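Local coordinates for Sca-family protein (Rickettsia rickettsii, PDB 4LQ8) that is a surface cell antigen whose N-terminal head region, the part held in this chain, probably takes part in adhesion to host cells, at residues I73-P76 / Q77-L81; G190-L193 / C194-N197. One frame throughout, in Å; residues are numbered along the deposited sequence.

Contact 1: I73-P76 / Q77-L81; sequences IIQP and QKDNL
Gln75 and Asp79, one helical turn apart, are joined by both backbone and side chain. The backbone bond, Asp79 N to Gln75 O, is one of an unbroken run of i to i+4 bonds from the Ile73–Gln77 pair to the Pro76–Asn80 pair. The side-chain bond runs from Gln75 NE2 to Asp79 OD1 at 2.8 Å. It lies almost in the amide plane of Gln75 but reaches the syn side of the carboxylate 34° out of its plane. Gln75 manages this because CG stands anti to the backbone N and the chain then bends at chi2 (63°), swinging the amide forward along the helix surface, over the next turn, to Asp79. The same NE2 also bonds Lys113 O.

Pro76 O takes Asn80 N at 2.9 Å and, more weakly, Asn80 ND2 at 2.8 Å. Proline has no N-H to give to the preceding turn, and the helix kinks there.

Two waters bridge polar groups of neighbouring turns. One gives hydrogens to Ile74 O and to Gln77 OE1, 2.8 Å from the latter; the other lies 2.7 Å from Gln75 OE1 and accepts from Lys78 NZ. The long polar chains continue into the fold: Gln77 NE2 meets Glu145 OE2 and Ser278 O, while Lys78 NZ meets Thr114 O and Gln324 O.

The isoleucines pack by van der Waals contact alongside the polar chains: Ile73 CG2 lies 3.7 Å from the amide Gln77 NE2, and Ile74 CG2 lies 4.0 Å from the methylene Lys78 CE. Branched isoleucines suit these buried positions, Ile73 touching Tyr149. Such i to i+4 pairing is the signature of an alpha-helix, here the proline-kinked helix 64-90, packed against helix 135-155 and strand 271-277.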
ATOM      1  N   ILE A  73      -8.428  -5.622  -0.922  1.00 23.79           N
ATOM      2  CA  ILE A  73      -7.016  -5.534  -1.310  1.00 22.03           C
ATOM      3  C   ILE A  73      -6.134  -6.557  -0.590  1.00 26.93           C
ATOM      4  O   ILE A  73      -5.520  -7.405  -1.247  1.00 25.60           O
ATOM      5  CB  ILE A  73      -6.450  -4.071  -1.147  1.00 24.12           C
ATOM      6  CG1 ILE A  73      -7.293  -2.999  -1.945  1.00 25.08           C
ATOM      7  CG2 ILE A  73      -4.939  -3.995  -1.488  1.00 23.31           C
ATOM      8  CD1 ILE A  73      -7.202  -3.067  -3.574  1.00 25.79           C
ATOM      9  N   ILE A  74      -5.992  -6.422   0.754  1.00 23.76           N
ATOM     10  CA  ILE A  74      -5.026  -7.218   1.529  1.00 23.23           C
ATOM     11  C   ILE A  74      -5.279  -8.731   1.439  1.00 26.38           C
ATOM     12  O   ILE A  74      -4.354  -9.467   1.089  1.00 25.20           O
ATOM     13  CB  ILE A  74      -4.899  -6.716   2.991  1.00 25.74           C
ATOM     14  CG1 ILE A  74      -4.412  -5.232   3.001  1.00 26.24           C
ATOM     15  CG2 ILE A  74      -3.978  -7.633   3.836  1.00 21.73           C
ATOM     16  CD1 ILE A  74      -4.617  -4.499   4.330  1.00 22.37           C
ATOM     17  N   GLN A  75      -6.484  -9.194   1.793  1.00 23.65           N
ATOM     18  CA  GLN A  75      -6.825 -10.624   1.742  1.00 22.56           C
ATOM     19  C   GLN A  75      -6.779 -11.172   0.306  1.00 22.85           C
ATOM     20  O   GLN A  75      -6.081 -12.161   0.112  1.00 22.68           O
ATOM     21  CB  GLN A  75      -8.163 -10.932   2.459  1.00 24.15           C
ATOM     22  CG  GLN A  75      -8.426 -12.437   2.678  1.00 20.36           C
ATOM     23  CD  GLN A  75      -7.398 -13.060   3.572  1.00 30.63           C
ATOM     24  OE1 GLN A  75      -7.107 -12.570   4.673  1.00 25.59           O
ATOM     25  NE2 GLN A  75      -6.771 -14.117   3.091  1.00 25.12           N
ATOM     26  N   PRO A  76      -7.380 -10.542  -0.730  1.00 21.22           N
ATOM     27  CA  PRO A  76      -7.258 -11.109  -2.096  1.00 21.50           C
ATOM     28  C   PRO A  76      -5.825 -11.190  -2.626  1.00 25.48           C
ATOM     29  O   PRO A  76      -5.521 -12.113  -3.384  1.00 25.78           O
ATOM     30  CB  PRO A  76      -8.129 -10.168  -2.958  1.00 22.32           C
ATOM     31  CG  PRO A  76      -9.096  -9.589  -2.011  1.00 25.12           C
ATOM     32  CD  PRO A  76      -8.297  -9.380  -0.744  1.00 22.08           C
ATOM     33  N   GLN A  77      -4.943 -10.249  -2.242  1.00 21.56           N
ATOM     34  CA  GLN A  77      -3.540 -10.298  -2.665  1.00 20.30           C
ATOM     35  C   GLN A  77      -2.899 -11.566  -2.109  1.00 24.85           C
ATOM     36  O   GLN A  77      -2.221 -12.285  -2.846  1.00 25.09           O
ATOM     37  CB  GLN A  77      -2.753  -9.070  -2.211  1.00 21.34           C
ATOM     38  CG  GLN A  77      -3.063  -7.821  -3.017  1.00 21.48           C
ATOM     39  CD  GLN A  77      -2.391  -6.614  -2.407  1.00 20.21           C
ATOM     40  OE1 GLN A  77      -2.147  -6.529  -1.190  1.00 20.63           O
ATOM     41  NE2 GLN A  77      -2.080  -5.661  -3.241  1.00 18.03           N
ATOM     42  N   LYS A  78      -3.140 -11.840  -0.810  1.00 20.06           N
ATOM     43  CA  LYS A  78      -2.696 -13.045  -0.112  1.00 18.99           C
ATOM     44  C   LYS A  78      -3.296 -14.289  -0.745  1.00 22.27           C
ATOM     45  O   LYS A  78      -2.580 -15.257  -0.926  1.00 23.89           O
ATOM     46  CB  LYS A  78      -3.138 -13.004   1.365  1.00 20.53           C
ATOM     47  CG  LYS A  78      -2.367 -12.020   2.217  1.00 23.40           C
ATOM     48  CD  LYS A  78      -2.876 -12.095   3.634  1.00 25.57           C
ATOM     49  CE  LYS A  78      -2.172 -11.116   4.543  1.00 27.34           C
ATOM     50  NZ  LYS A  78      -2.780 -11.136   5.899  1.00 21.10           N
ATOM     51  N   ASP A  79      -4.596 -14.258  -1.095  1.00 19.47           N
ATOM     52  CA  ASP A  79      -5.299 -15.414  -1.672  1.00 20.84           C
ATOM     53  C   ASP A  79      -4.771 -15.794  -3.052  1.00 25.69           C
ATOM     54  O   ASP A  79      -4.531 -16.978  -3.301  1.00 25.12           O
ATOM     55  CB  ASP A  79      -6.816 -15.203  -1.708  1.00 22.12           C
ATOM     56  CG  ASP A  79      -7.480 -15.088  -0.350  1.00 31.26           C
ATOM     57  OD1 ASP A  79      -6.837 -15.472   0.670  1.00 32.27           O
ATOM     58  OD2 ASP A  79      -8.645 -14.623  -0.301  1.00 38.08           O
ATOM     59  N   ASN A  80      -4.566 -14.805  -3.939  1.00 21.67           N
ATOM     60  CA  ASN A  80      -3.986 -15.078  -5.250  1.00 21.64           C
ATOM     61  C   ASN A  80      -2.550 -15.566  -5.105  1.00 24.66           C
ATOM     62  O   ASN A  80      -2.172 -16.485  -5.811  1.00 24.04           O
ATOM     63  CB  ASN A  80      -4.066 -13.886  -6.171  1.00 17.02           C
ATOM     64  CG  ASN A  80      -5.470 -13.614  -6.586  1.00 31.85           C
ATOM     65  OD1 ASN A  80      -6.051 -14.349  -7.366  1.00 22.16           O
ATOM     66  ND2 ASN A  80      -6.032 -12.539  -6.083  1.00 23.19           N
ATOM     67  N   LEU A  81      -1.786 -14.992  -4.158  1.00 21.99           N
ATOM     68  CA  LEU A  81      -0.399 -15.403  -3.885  1.00 21.69           C
ATOM     69  C   LEU A  81      -0.330 -16.867  -3.415  1.00 25.42           C
ATOM     70  O   LEU A  81       0.480 -17.629  -3.928  1.00 26.17           O
ATOM     71  CB  LEU A  81       0.240 -14.456  -2.856  1.00 20.16           C
ATOM     72  CG  LEU A  81       1.630 -14.800  -2.310  1.00 23.51           C
ATOM     73  CD1 LEU A  81       2.666 -14.968  -3.430  1.00 22.40           C
ATOM     74  CD2 LEU A  81       2.085 -13.700  -1.342  1.00 24.39           C
TER
HETATM   75  O   HOH W   1      -1.705  -8.204   0.981  1.00 20.56           O
HETATM   76  O   HOH W   2      -5.582 -10.466   5.522  1.00 26.45           O

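Contact 2: G190-L193 / C194-N197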
ATOM      1  N   GLY A 190     -13.414  20.608  13.871  1.00 55.42           N
ATOM      2  CA  GLY A 190     -12.470  21.555  13.283  1.00 53.24           C
ATOM      3  C   GLY A 190     -11.090  21.551  13.913  1.00 54.00           C
ATOM      4  O   GLY A 190     -10.294  22.448  13.634  1.00 52.65           O
ATOM      5  N   ASP A 191     -10.787  20.540  14.758  1.00 48.77           N
ATOM      6  CA  ASP A 191      -9.477  20.411  15.397  1.00 47.83           C
ATOM      7  C   ASP A 191      -8.561  19.554  14.537  1.00 49.33           C
ATOM      8  O   ASP A 191      -9.003  18.570  13.937  1.00 48.79           O
ATOM      9  CB  ASP A 191      -9.587  19.836  16.811  1.00 50.29           C
ATOM     10  CG  ASP A 191     -10.397  20.689  17.768  1.00 60.49           C
ATOM     11  OD1 ASP A 191     -10.001  21.847  18.012  1.00 62.64           O
ATOM     12  OD2 ASP A 191     -11.412  20.190  18.287  1.00 66.90           O
ATOM     13  N   GLU A 192      -7.289  19.954  14.457  1.00 43.58           N
ATOM     14  CA  GLU A 192      -6.273  19.278  13.653  1.00 40.69           C
ATOM     15  C   GLU A 192      -5.863  17.895  14.213  1.00 41.81           C
ATOM     16  O   GLU A 192      -5.346  17.802  15.327  1.00 41.53           O
ATOM     17  CB  GLU A 192      -5.063  20.211  13.497  1.00 41.42           C
ATOM     18  CG  GLU A 192      -3.836  19.597  12.843  1.00 48.65           C
ATOM     19  CD  GLU A 192      -2.595  20.466  12.885  1.00 56.03           C
ATOM     20  OE1 GLU A 192      -2.723  21.698  13.079  1.00 51.55           O
ATOM     21  OE2 GLU A 192      -1.485  19.912  12.719  1.00 37.73           O
ATOM     22  N   LEU A 193      -6.063  16.841  13.408  1.00 36.89           N
ATOM     23  CA  LEU A 193      -5.649  15.472  13.715  1.00 36.84           C
ATOM     24  C   LEU A 193      -4.143  15.384  13.455  1.00 40.12           C
ATOM     25  O   LEU A 193      -3.413  14.795  14.259  1.00 39.98           O
ATOM     26  CB  LEU A 193      -6.391  14.461  12.814  1.00 36.34           C
ATOM     27  CG  LEU A 193      -7.526  13.667  13.447  1.00 41.98           C
ATOM     28  CD1 LEU A 193      -8.703  14.527  13.683  1.00 44.16           C
ATOM     29  CD2 LEU A 193      -7.976  12.564  12.544  1.00 43.66           C
ATOM     30  N   CYS A 194      -3.689  16.010  12.338  1.00 34.50           N
ATOM     31  CA  CYS A 194      -2.297  16.082  11.876  1.00 34.01           C
ATOM     32  C   CYS A 194      -2.239  17.000  10.658  1.00 37.32           C
ATOM     33  O   CYS A 194      -3.278  17.346  10.090  1.00 36.58           O
ATOM     34  CB  CYS A 194      -1.787  14.688  11.515  1.00 34.22           C
ATOM     35  SG  CYS A 194      -2.464  14.061   9.960  1.00 37.48           S
ATOM     36  N   THR A 195      -1.023  17.349  10.228  1.00 32.85           N
ATOM     37  CA  THR A 195      -0.777  18.067   8.993  1.00 31.43           C
ATOM     38  C   THR A 195       0.125  17.147   8.182  1.00 33.45           C
ATOM     39  O   THR A 195       1.075  16.589   8.731  1.00 33.29           O
ATOM     40  CB  THR A 195      -0.217  19.486   9.210  1.00 38.69           C
ATOM     41  OG1 THR A 195      -1.104  20.198  10.069  1.00 37.08           O
ATOM     42  CG2 THR A 195      -0.075  20.265   7.893  1.00 33.42           C
ATOM     43  N   LEU A 196      -0.222  16.907   6.907  1.00 28.16           N
ATOM     44  CA  LEU A 196       0.577  16.014   6.068  1.00 27.03           C
ATOM     45  C   LEU A 196       1.507  16.844   5.202  1.00 31.45           C
ATOM     46  O   LEU A 196       1.074  17.837   4.621  1.00 30.25           O
ATOM     47  CB  LEU A 196      -0.315  15.114   5.187  1.00 26.38           C
ATOM     48  CG  LEU A 196      -1.282  14.165   5.934  1.00 30.08           C
ATOM     49  CD1 LEU A 196      -2.298  13.601   4.976  1.00 29.45           C
ATOM     50  CD2 LEU A 196      -0.516  13.038   6.626  1.00 31.48           C
ATOM     51  N   ASN A 197       2.794  16.477   5.177  1.00 27.59           N
ATOM     52  CA  ASN A 197       3.800  17.150   4.365  1.00 28.05           C
ATOM     53  C   ASN A 197       4.101  16.315   3.122  1.00 30.70           C
ATOM     54  O   ASN A 197       4.448  15.155   3.244  1.00 29.45           O
ATOM     55  CB  ASN A 197       5.097  17.372   5.161  1.00 31.13           C
ATOM     56  CG  ASN A 197       6.118  18.185   4.410  1.00 52.44           C
ATOM     57  OD1 ASN A 197       5.926  19.385   4.151  1.00 45.42           O
ATOM     58  ND2 ASN A 197       7.179  17.519   3.956  1.00 49.34           N
TER
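The hydroxyl of Thr195 donates to the carboxylate of Glu192, with Thr195 OG1 2.7 Å from Glu192 OE2. The hydroxyl comes in from above the carboxylate, 77° out of its plane, so it meets the flat face of the group. Glu192 reaches it with a fully extended chain, CG anti to the backbone N (chi1 172°), passing over the backbone of Cys194 with its CG 3.6 Å from Cys194 N. Thr195 holds OG1 beside its own backbone N, and its CB is 3.8 Å from Glu192 OE2. The two side chains cross at an angle, and both also touch Val184 of the neighbouring strand. A short branched polar residue and a long charged one suit this outer face, where Thr195 is exposed and Glu192 partly so.

Residues three apart on a regular strand would point to opposite faces. Here Leu193 takes a helix-like backbone conformation (psi -42°), which adds a residue to the strand and brings Glu192 and Thr195 onto one side. Leu193 and Cys194 then both point to the other side, where each touches Met237. The bulk of Leu193 is apolar, as fits that buried side, and the short side chain of Cys194 fits there too, meeting Leu230 as well.

In the backbone, Leu193 and Cys194 both bond Val185, two residues facing one. This is a classic beta bulge, set near the start of strand 192-201 in its hairpin with strand 180-186, while the buried side of the strand lies against strand 236-245 of the other sheet.

Overall arrangement
Both contacts are local, each within a single element: contact 1 in helix 64-90, contact 2 at the start of strand 192-201. They do not touch; their centres lie 32 Å apart on opposite sides of the chain's centre, and their nearest atoms are about 18 Å apart. Contact 1 is nearer that centre, and its buried glutamine and lysine ends are held by waters and by partners from several other elements. Contact 2 lies farther out, with a single side-chain hydrogen bond between its segments and an apolar face beneath. A proline interrupts the regular backbone bonding of the helix, whereas an extra residue interrupts that of the strand.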